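Local coordinates for protein 2'-deoxycytidine 5'-triphosphate deaminase (Agrobacterium tumefaciens, PDB 2R9Q) that probably catalyses the hydrolytic deamination of dCTP to dUTP, releasing ammonia, at residues R8-I18 with I166-L174; R46-V54 with L75-G83. One frame throughout, in Å; residues are numbered along the deposited sequence.

In the fold
Both contacts lie in the N-terminal dCTP deaminase domain, which has a dUTPase-like fold, yet they belong to different antiparallel sheets. Contact 1 joins the short strand 11-12 to the end of strand 162-170, while contact 2 pairs strand 50-54 with strand 76-79 in the sheet that also holds strand 91-101. Their centres lie 32 Å apart and their nearest atoms about 8 Å apart, without touching. Both segments of contact 2 come between the two segments of contact 1 in the sequence. The outer contact ties the start of the modelled chain to the last strand of this region; the inner one joins near sequence neighbours and reaches the second subunit.

Contact 1 of 2, residues R8-I18 with I166-L174; sequences RTTGILADGAI and IRFRIGHAL
Gly11 and Ile170 meet as an antiparallel hydrogen-bonded pair, each satisfying the other's backbone. Gly11 N donates to Ile170 O at 2.8 Å with a rather bent N-H...O angle of 132°, whereas the return bond from Ile170 N to Gly11 O is straighter, at 157°. Past the non-hydrogen-bonded pair Ile12 with Arg169, Leu13 N donates to Phe168 O at 2.9 Å; the backbone of Ile12 bonds instead with His339 and Leu341. Beyond this a water bridges the strands, accepting from Phe168 N at 2.7 Å and placed to donate to Leu13 O, though other acceptors compete for its protons. At the other end, Arg8 NE and NH2 both donate to Thr10 O, which lies nearly in the guanidinium plane, and NH2 also rests 3.4 Å from Ala173 CB. A chain bent at chi2 and chi3 folds the Arg8 head back over its own segment to make this grip.

Apolar contacts flank the ladder. Ile12 CG2 lies 3.5 Å from Arg167 CG, on the aliphatic part of an arginine whose guanidinium is spent on the carbonyls of Ala41, Ala277 and Phe297. On the same sheet face as Ile12, Arg169 forms a salt bridge with Glu338 and a hydrogen bond with Ser109. Leu13 CD1 packs against Phe168 CB, and Ile18 CG1 approaches Phe168 CD2 at 4.0 Å. The arrangement is a short antiparallel beta ladder: an N-terminal strand adds to strand 162-170 just before helix 15-23 begins, within a dUTPase-like fold.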
loop_
_atom_site.group_PDB
_atom_site.type_symbol
_atom_site.label_atom_id
_atom_site.label_comp_id
_atom_site.label_asym_id
_atom_site.label_seq_id
_atom_site.Cartn_x
_atom_site.Cartn_y
_atom_site.Cartn_z
ATOM N N ARG B 8 -34.547 -22.485 -32.923
ATOM C CA ARG B 8 -33.097 -22.623 -32.580
ATOM C C ARG B 8 -32.871 -23.952 -31.885
ATOM O O ARG B 8 -33.670 -24.328 -31.020
ATOM C CB ARG B 8 -32.661 -21.547 -31.570
ATOM C CG ARG B 8 -32.888 -20.088 -31.927
ATOM C CD ARG B 8 -31.808 -19.522 -32.825
ATOM N NE ARG B 8 -30.472 -20.036 -32.523
ATOM C CZ ARG B 8 -29.410 -19.809 -33.284
ATOM N NH1 ARG B 8 -29.493 -19.048 -34.364
ATOM N NH2 ARG B 8 -28.248 -20.319 -32.958
ATOM N N THR B 9 -31.773 -24.631 -32.195
ATOM C CA THR B 9 -31.320 -25.734 -31.347
ATOM C C THR B 9 -29.991 -25.480 -30.624
ATOM O O THR B 9 -29.515 -26.360 -29.908
ATOM C CB THR B 9 -31.224 -27.081 -32.118
ATOM O OG1 THR B 9 -30.303 -26.951 -33.224
ATOM C CG2 THR B 9 -32.643 -27.562 -32.578
ATOM N N THR B 10 -29.395 -24.306 -30.838
ATOM C CA THR B 10 -28.260 -23.832 -30.040
ATOM C C THR B 10 -28.502 -22.408 -29.525
ATOM O O THR B 10 -29.025 -21.566 -30.243
ATOM C CB THR B 10 -26.925 -23.840 -30.806
ATOM O OG1 THR B 10 -27.015 -22.954 -31.924
ATOM C CG2 THR B 10 -26.517 -25.251 -31.247
ATOM N N GLY B 11 -28.129 -22.157 -28.272
ATOM C CA GLY B 11 -28.165 -20.802 -27.695
ATOM C C GLY B 11 -28.236 -20.792 -26.179
ATOM O O GLY B 11 -27.983 -21.795 -25.541
ATOM N N ILE B 12 -28.610 -19.648 -25.622
ATOM C CA ILE B 12 -28.726 -19.468 -24.182
ATOM C C ILE B 12 -30.135 -19.856 -23.715
ATOM O O ILE B 12 -31.114 -19.518 -24.356
ATOM C CB ILE B 12 -28.354 -18.001 -23.746
ATOM C CG1 ILE B 12 -26.883 -17.731 -24.072
ATOM C CG2 ILE B 12 -28.568 -17.787 -22.265
ATOM C CD1 ILE B 12 -26.549 -16.289 -24.334
ATOM N N LEU B 13 -30.206 -20.582 -22.605
ATOM C CA LEU B 13 -31.473 -20.884 -21.952
ATOM C C LEU B 13 -32.098 -19.633 -21.318
ATOM O O LEU B 13 -31.473 -18.935 -20.506
ATOM C CB LEU B 13 -31.320 -22.008 -20.896
ATOM C CG LEU B 13 -31.075 -23.460 -21.377
ATOM C CD1 LEU B 13 -29.699 -23.663 -22.026
ATOM C CD2 LEU B 13 -31.251 -24.411 -20.196
ATOM N N ALA B 14 -33.342 -19.362 -21.704
ATOM C CA ALA B 14 -34.130 -18.312 -21.081
ATOM C C ALA B 14 -34.614 -18.777 -19.694
ATOM O O ALA B 14 -34.491 -19.943 -19.348
ATOM C CB ALA B 14 -35.309 -17.897 -22.000
ATOM N N ASP B 15 -35.129 -17.849 -18.898
ATOM C CA ASP B 15 -35.710 -18.173 -17.585
ATOM C C ASP B 15 -36.742 -19.342 -17.528
ATOM O O ASP B 15 -36.828 -20.048 -16.514
ATOM C CB ASP B 15 -36.309 -16.911 -16.932
ATOM C CG ASP B 15 -37.115 -16.064 -17.887
ATOM O OD1 ASP B 15 -37.443 -16.551 -18.982
ATOM O OD2 ASP B 15 -37.415 -14.904 -17.541
ATOM N N GLY B 16 -37.523 -19.533 -18.595
ATOM C CA GLY B 16 -38.514 -20.595 -18.629
ATOM C C GLY B 16 -37.822 -21.935 -18.599
ATOM O O GLY B 16 -38.195 -22.819 -17.844
ATOM N N ALA B 17 -36.829 -22.078 -19.456
ATOM C CA ALA B 17 -35.940 -23.218 -19.477
ATOM C C ALA B 17 -35.172 -23.410 -18.168
ATOM O O ALA B 17 -35.026 -24.530 -17.701
ATOM C CB ALA B 17 -34.976 -23.101 -20.650
ATOM N N ILE B 18 -34.670 -22.331 -17.577
ATOM C CA ILE B 18 -33.943 -22.442 -16.307
ATOM C C ILE B 18 -34.903 -22.997 -15.257
ATOM O O ILE B 18 -34.554 -23.882 -14.492
ATOM C CB ILE B 18 -33.322 -21.088 -15.811
ATOM C CG1 ILE B 18 -32.226 -20.590 -16.758
ATOM C CG2 ILE B 18 -32.732 -21.266 -14.394
ATOM C CD1 ILE B 18 -31.829 -19.136 -16.552
ATOM N N ILE B 166 -25.089 -17.413 -13.099
ATOM C CA ILE B 166 -24.739 -18.474 -14.025
ATOM C C ILE B 166 -25.686 -18.441 -15.256
ATOM O O ILE B 166 -26.909 -18.396 -15.118
ATOM C CB ILE B 166 -24.725 -19.844 -13.282
ATOM C CG1 ILE B 166 -24.180 -20.973 -14.157
ATOM C CG2 ILE B 166 -26.088 -20.237 -12.758
ATOM C CD1 ILE B 166 -24.119 -22.275 -13.420
ATOM N N ARG B 167 -25.097 -18.421 -16.449
ATOM C CA ARG B 167 -25.828 -18.490 -17.718
ATOM C C ARG B 167 -25.627 -19.871 -18.341
ATOM O O ARG B 167 -24.508 -20.346 -18.456
ATOM C CB ARG B 167 -25.316 -17.398 -18.654
ATOM C CG ARG B 167 -25.851 -17.411 -20.080
ATOM C CD ARG B 167 -25.535 -16.101 -20.778
ATOM N NE ARG B 167 -26.319 -14.962 -20.263
ATOM C CZ ARG B 167 -26.241 -13.721 -20.727
ATOM N NH1 ARG B 167 -25.398 -13.425 -21.691
ATOM N NH2 ARG B 167 -27.000 -12.763 -20.215
ATOM N N PHE B 168 -26.724 -20.510 -18.722
ATOM C CA PHE B 168 -26.703 -21.850 -19.345
ATOM C C PHE B 168 -26.871 -21.764 -20.842
ATOM O O PHE B 168 -27.591 -20.906 -21.335
ATOM C CB PHE B 168 -27.807 -22.739 -18.773
ATOM C CG PHE B 168 -27.797 -22.827 -17.285
ATOM C CD1 PHE B 168 -27.107 -23.824 -16.649
ATOM C CD2 PHE B 168 -28.484 -21.899 -16.519
ATOM C CE1 PHE B 168 -27.075 -23.893 -15.294
ATOM C CE2 PHE B 168 -28.469 -21.972 -15.162
ATOM C CZ PHE B 168 -27.765 -22.969 -14.545
ATOM N N ARG B 169 -26.198 -22.661 -21.562
ATOM C CA ARG B 169 -26.259 -22.681 -23.024
ATOM C C ARG B 169 -26.091 -24.069 -23.688
ATOM O O ARG B 169 -25.488 -24.981 -23.117
ATOM C CB ARG B 169 -25.212 -21.715 -23.569
ATOM C CG ARG B 169 -23.802 -22.061 -23.174
ATOM C CD ARG B 169 -22.800 -21.169 -23.857
ATOM N NE ARG B 169 -22.990 -19.742 -23.611
ATOM C CZ ARG B 169 -22.697 -19.113 -22.473
ATOM N NH1 ARG B 169 -22.255 -19.767 -21.405
ATOM N NH2 ARG B 169 -22.883 -17.811 -22.396
ATOM N N ILE B 170 -26.645 -24.222 -24.889
ATOM C CA ILE B 170 -26.340 -25.378 -25.750
ATOM C C ILE B 170 -25.581 -24.865 -26.962
ATOM O O ILE B 170 -26.073 -24.039 -27.699
ATOM C CB ILE B 170 -27.594 -26.192 -26.143
ATOM C CG1 ILE B 170 -28.305 -26.694 -24.865
ATOM C CG2 ILE B 170 -27.206 -27.400 -27.042
ATOM C CD1 ILE B 170 -29.813 -26.694 -24.925
ATOM N N GLY B 171 -24.346 -25.340 -27.112
ATOM C CA GLY B 171 -23.389 -24.783 -28.065
ATOM C C GLY B 171 -22.938 -23.373 -27.711
ATOM O O GLY B 171 -23.017 -22.935 -26.566
ATOM N N HIS B 172 -22.465 -22.662 -28.723
ATOM C CA HIS B 172 -21.965 -21.319 -28.557
ATOM C C HIS B 172 -22.422 -20.484 -29.738
ATOM O O HIS B 172 -21.660 -20.253 -30.657
ATOM C CB HIS B 172 -20.440 -21.362 -28.430
ATOM C CG HIS B 172 -19.863 -20.262 -27.600
ATOM N ND1 HIS B 172 -18.551 -19.853 -27.724
ATOM C CD2 HIS B 172 -20.417 -19.474 -26.646
ATOM C CE1 HIS B 172 -18.319 -18.873 -26.869
ATOM N NE2 HIS B 172 -19.434 -18.624 -26.202
ATOM N N ALA B 173 -23.662 -20.003 -29.661
ATOM C CA ALA B 173 -24.343 -19.312 -30.757
ATOM C C ALA B 173 -24.054 -17.817 -30.786
ATOM O O ALA B 173 -24.979 -16.995 -30.779
ATOM C CB ALA B 173 -25.841 -19.555 -30.679
ATOM N N LEU B 174 -22.762 -17.489 -30.826
ATOM C CA LEU B 174 -22.295 -16.123 -30.982
ATOM C C LEU B 174 -22.586 -15.605 -32.378
ATOM O O LEU B 174 -22.595 -16.351 -33.354
ATOM C CB LEU B 174 -20.785 -16.016 -30.767
ATOM C CG LEU B 174 -20.122 -16.065 -29.383
ATOM C CD1 LEU B 174 -21.134 -15.913 -28.242
ATOM C CD2 LEU B 174 -19.251 -17.317 -29.249
HETATM O O HOH W 1 -28.999 -18.989 -18.845
#

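Contact 2 of 2, residues R46-V54 with L75-G83; sequences RLGSKAYRV and LHEVDLSQG
Tyr52 and Glu77 form a non-hydrogen-bonded pair, their side chains lying alongside each other and pointing the same way. The tyrosine can be followed outward: CB lies 3.9 Å from Leu75 CD1, and CG and CD1 continue along that methyl. CE1 then passes to Glu77 CG, 3.8 Å away, while OH at the tip takes a weak, long hydrogen bond from Lys50 NZ. CG stands anti to the carbonyl carbon (chi1 -62°), which carries the ring out beside Leu75 and Glu77. Lys50 NZ also makes a salt bridge to Glu77 OE2 at 3.1 Å, although the position of that oxygen is less certain.

On the other face, Ala51 CB meets Val78 CB and Leu80 CD2. Arg53 leads away to a salt bridge with Glu87 of the second subunit. At the end of the strand, Asp79 OD1 accepts from Ser81 N in an Asx turn and from Ser81 OG at 2.6 Å. The chemistry implies an antiparallel strand pair held by five backbone hydrogen bonds, among them Ala51 N to Val78 O at 2.8 Å and Leu80 N to Ser49 O; the Tyr52, Lys50 and Glu77 grouping is tentative, while the face of Ala51 and Arg53 serves packing and subunit association.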
loop_
_atom_site.group_PDB
_atom_site.type_symbol
_atom_site.label_atom_id
_atom_site.label_comp_id
_atom_site.label_asym_id
_atom_site.label_seq_id
_atom_site.Cartn_x
_atom_site.Cartn_y
_atom_site.Cartn_z
ATOM N N ARG B 46 -26.804 -18.242 -4.739
ATOM C CA ARG B 46 -26.897 -17.850 -3.360
ATOM C C ARG B 46 -25.855 -18.569 -2.535
ATOM O O ARG B 46 -25.616 -19.745 -2.723
ATOM C CB ARG B 46 -28.278 -18.200 -2.783
ATOM C CG ARG B 46 -29.472 -17.538 -3.431
ATOM C CD ARG B 46 -30.769 -18.050 -2.851
ATOM N NE ARG B 46 -31.112 -19.412 -3.292
ATOM C CZ ARG B 46 -32.262 -20.023 -2.996
ATOM N NH1 ARG B 46 -32.490 -21.255 -3.414
ATOM N NH2 ARG B 46 -33.193 -19.406 -2.291
ATOM N N LEU B 47 -25.287 -17.838 -1.589
ATOM C CA LEU B 47 -24.408 -18.390 -0.563
ATOM C C LEU B 47 -25.128 -19.346 0.377
ATOM O O LEU B 47 -26.295 -19.123 0.790
ATOM C CB LEU B 47 -23.756 -17.278 0.290
ATOM C CG LEU B 47 -23.080 -16.083 -0.397
ATOM C CD1 LEU B 47 -22.381 -15.200 0.641
ATOM C CD2 LEU B 47 -22.149 -16.535 -1.505
ATOM N N GLY B 48 -24.409 -20.414 0.689
ATOM C CA GLY B 48 -24.769 -21.344 1.745
ATOM C C GLY B 48 -24.491 -20.766 3.139
ATOM O O GLY B 48 -24.294 -19.566 3.296
ATOM N N SER B 49 -24.504 -21.649 4.135
ATOM C CA SER B 49 -24.372 -21.294 5.559
ATOM C C SER B 49 -22.939 -21.192 6.137
ATOM O O SER B 49 -22.777 -20.743 7.253
ATOM C CB SER B 49 -25.146 -22.321 6.388
ATOM O OG SER B 49 -26.498 -22.411 5.966
ATOM N N LYS B 50 -21.927 -21.629 5.390
ATOM C CA LYS B 50 -20.546 -21.652 5.859
ATOM C C LYS B 50 -19.648 -20.932 4.835
ATOM O O LYS B 50 -19.765 -21.158 3.613
ATOM C CB LYS B 50 -19.994 -23.082 5.948
ATOM C CG LYS B 50 -20.518 -24.124 6.947
ATOM C CD LYS B 50 -19.450 -25.339 6.862
ATOM C CE LYS B 50 -19.635 -26.626 7.836
ATOM N NZ LYS B 50 -18.290 -27.448 8.102
ATOM N N ALA B 51 -18.743 -20.101 5.330
ATOM C CA ALA B 51 -17.627 -19.589 4.552
ATOM C C ALA B 51 -16.302 -20.122 5.115
ATOM O O ALA B 51 -16.133 -20.308 6.321
ATOM C CB ALA B 51 -17.625 -18.061 4.522
ATOM N N TYR B 52 -15.372 -20.394 4.214
ATOM C CA TYR B 52 -14.067 -20.855 4.586
ATOM C C TYR B 52 -13.036 -19.808 4.238
ATOM O O TYR B 52 -12.891 -19.415 3.089
ATOM C CB TYR B 52 -13.736 -22.159 3.893
ATOM C CG TYR B 52 -14.642 -23.301 4.229
ATOM C CD1 TYR B 52 -14.583 -23.925 5.471
ATOM C CD2 TYR B 52 -15.578 -23.759 3.302
ATOM C CE1 TYR B 52 -15.408 -25.005 5.761
ATOM C CE2 TYR B 52 -16.394 -24.816 3.581
ATOM C CZ TYR B 52 -16.309 -25.450 4.813
ATOM O OH TYR B 52 -17.171 -26.508 5.077
ATOM N N ARG B 53 -12.361 -19.333 5.268
ATOM C CA ARG B 53 -11.327 -18.375 5.114
ATOM C C ARG B 53 -10.048 -19.124 4.733
ATOM O O ARG B 53 -9.680 -20.103 5.351
ATOM C CB ARG B 53 -11.161 -17.530 6.358
ATOM C CG ARG B 53 -10.245 -16.350 6.099
ATOM C CD ARG B 53 -9.190 -16.282 7.073
ATOM N NE ARG B 53 -8.410 -15.049 6.957
ATOM C CZ ARG B 53 -7.121 -14.998 6.648
ATOM N NH1 ARG B 53 -6.432 -16.091 6.364
ATOM N NH2 ARG B 53 -6.519 -13.842 6.612
ATOM N N VAL B 54 -9.456 -18.702 3.624
ATOM C CA VAL B 54 -8.289 -19.378 3.062
ATOM C C VAL B 54 -7.116 -18.405 2.952
ATOM O O VAL B 54 -7.268 -17.196 2.976
ATOM C CB VAL B 54 -8.607 -20.180 1.715
ATOM C CG1 VAL B 54 -9.658 -21.273 1.987
ATOM C CG2 VAL B 54 -9.009 -19.267 0.532
ATOM N N LEU B 75 -7.223 -22.119 7.194
ATOM C CA LEU B 75 -8.569 -22.632 7.189
ATOM C C LEU B 75 -9.387 -22.324 8.474
ATOM O O LEU B 75 -9.364 -23.070 9.470
ATOM C CB LEU B 75 -8.569 -24.113 6.834
ATOM C CG LEU B 75 -9.288 -24.383 5.480
ATOM C CD1 LEU B 75 -10.809 -24.178 5.502
ATOM C CD2 LEU B 75 -8.641 -23.523 4.332
ATOM N N HIS B 76 -10.107 -21.203 8.429
ATOM C CA HIS B 76 -11.078 -20.863 9.459
ATOM C C HIS B 76 -12.488 -20.914 8.852
ATOM O O HIS B 76 -12.749 -20.408 7.776
ATOM C CB HIS B 76 -10.783 -19.489 10.093
ATOM C CG HIS B 76 -11.678 -19.165 11.254
ATOM N ND1 HIS B 76 -11.486 -19.688 12.521
ATOM C CD2 HIS B 76 -12.794 -18.400 11.328
ATOM C CE1 HIS B 76 -12.448 -19.256 13.317
ATOM N NE2 HIS B 76 -13.250 -18.469 12.619
ATOM N N GLU B 77 -13.390 -21.556 9.575
ATOM C CA GLU B 77 -14.773 -21.654 9.185
ATOM C C GLU B 77 -15.550 -20.486 9.770
ATOM O O GLU B 77 -15.446 -20.182 10.940
ATOM C CB GLU B 77 -15.335 -22.976 9.664
ATOM C CG GLU B 77 -16.581 -23.407 8.992
ATOM C CD GLU B 77 -17.167 -24.671 9.611
ATOM O OE1 GLU B 77 -16.386 -25.534 10.059
ATOM O OE2 GLU B 77 -18.404 -24.800 9.645
ATOM N N VAL B 78 -16.329 -19.833 8.927
ATOM C CA VAL B 78 -17.155 -18.701 9.304
ATOM C C VAL B 78 -18.628 -19.074 9.073
ATOM O O VAL B 78 -18.988 -19.576 8.023
ATOM C CB VAL B 78 -16.774 -17.485 8.441
ATOM C CG1 VAL B 78 -17.577 -16.257 8.845
ATOM C CG2 VAL B 78 -15.257 -17.238 8.507
ATOM N N ASP B 79 -19.471 -18.835 10.059
ATOM C CA ASP B 79 -20.881 -19.107 9.918
ATOM C C ASP B 79 -21.586 -17.903 9.318
ATOM O O ASP B 79 -21.442 -16.775 9.804
ATOM C CB ASP B 79 -21.483 -19.508 11.258
ATOM C CG ASP B 79 -22.992 -19.345 11.303
ATOM O OD1 ASP B 79 -23.722 -20.178 10.703
ATOM O OD2 ASP B 79 -23.448 -18.367 11.953
ATOM N N LEU B 80 -22.335 -18.152 8.251
ATOM C CA LEU B 80 -23.092 -17.089 7.576
ATOM C C LEU B 80 -24.596 -17.103 7.887
ATOM O O LEU B 80 -25.386 -16.375 7.261
ATOM C CB LEU B 80 -22.895 -17.182 6.080
ATOM C CG LEU B 80 -21.474 -17.137 5.548
ATOM C CD1 LEU B 80 -21.563 -17.172 4.032
ATOM C CD2 LEU B 80 -20.707 -15.929 6.079
ATOM N N SER B 81 -25.002 -17.917 8.848
ATOM C CA SER B 81 -26.435 -17.994 9.215
ATOM C C SER B 81 -27.061 -16.648 9.576
ATOM O O SER B 81 -28.222 -16.419 9.257
ATOM C CB SER B 81 -26.649 -18.986 10.354
ATOM O OG SER B 81 -26.245 -20.281 9.938
ATOM N N GLN B 82 -26.291 -15.769 10.218
ATOM C CA GLN B 82 -26.753 -14.411 10.566
ATOM C C GLN B 82 -26.104 -13.337 9.691
ATOM O O GLN B 82 -26.780 -12.417 9.242
ATOM C CB GLN B 82 -26.510 -14.070 12.060
ATOM C CG GLN B 82 -27.497 -14.755 13.066
ATOM C CD GLN B 82 -28.963 -14.820 12.581
ATOM O OE1 GLN B 82 -29.504 -15.908 12.372
ATOM N NE2 GLN B 82 -29.594 -13.664 12.395
ATOM N N GLY B 83 -24.799 -13.457 9.453
ATOM C CA GLY B 83 -24.068 -12.426 8.753
ATOM C C GLY B 83 -22.642 -12.313 9.225
ATOM O O GLY B 83 -22.385 -12.135 10.400
#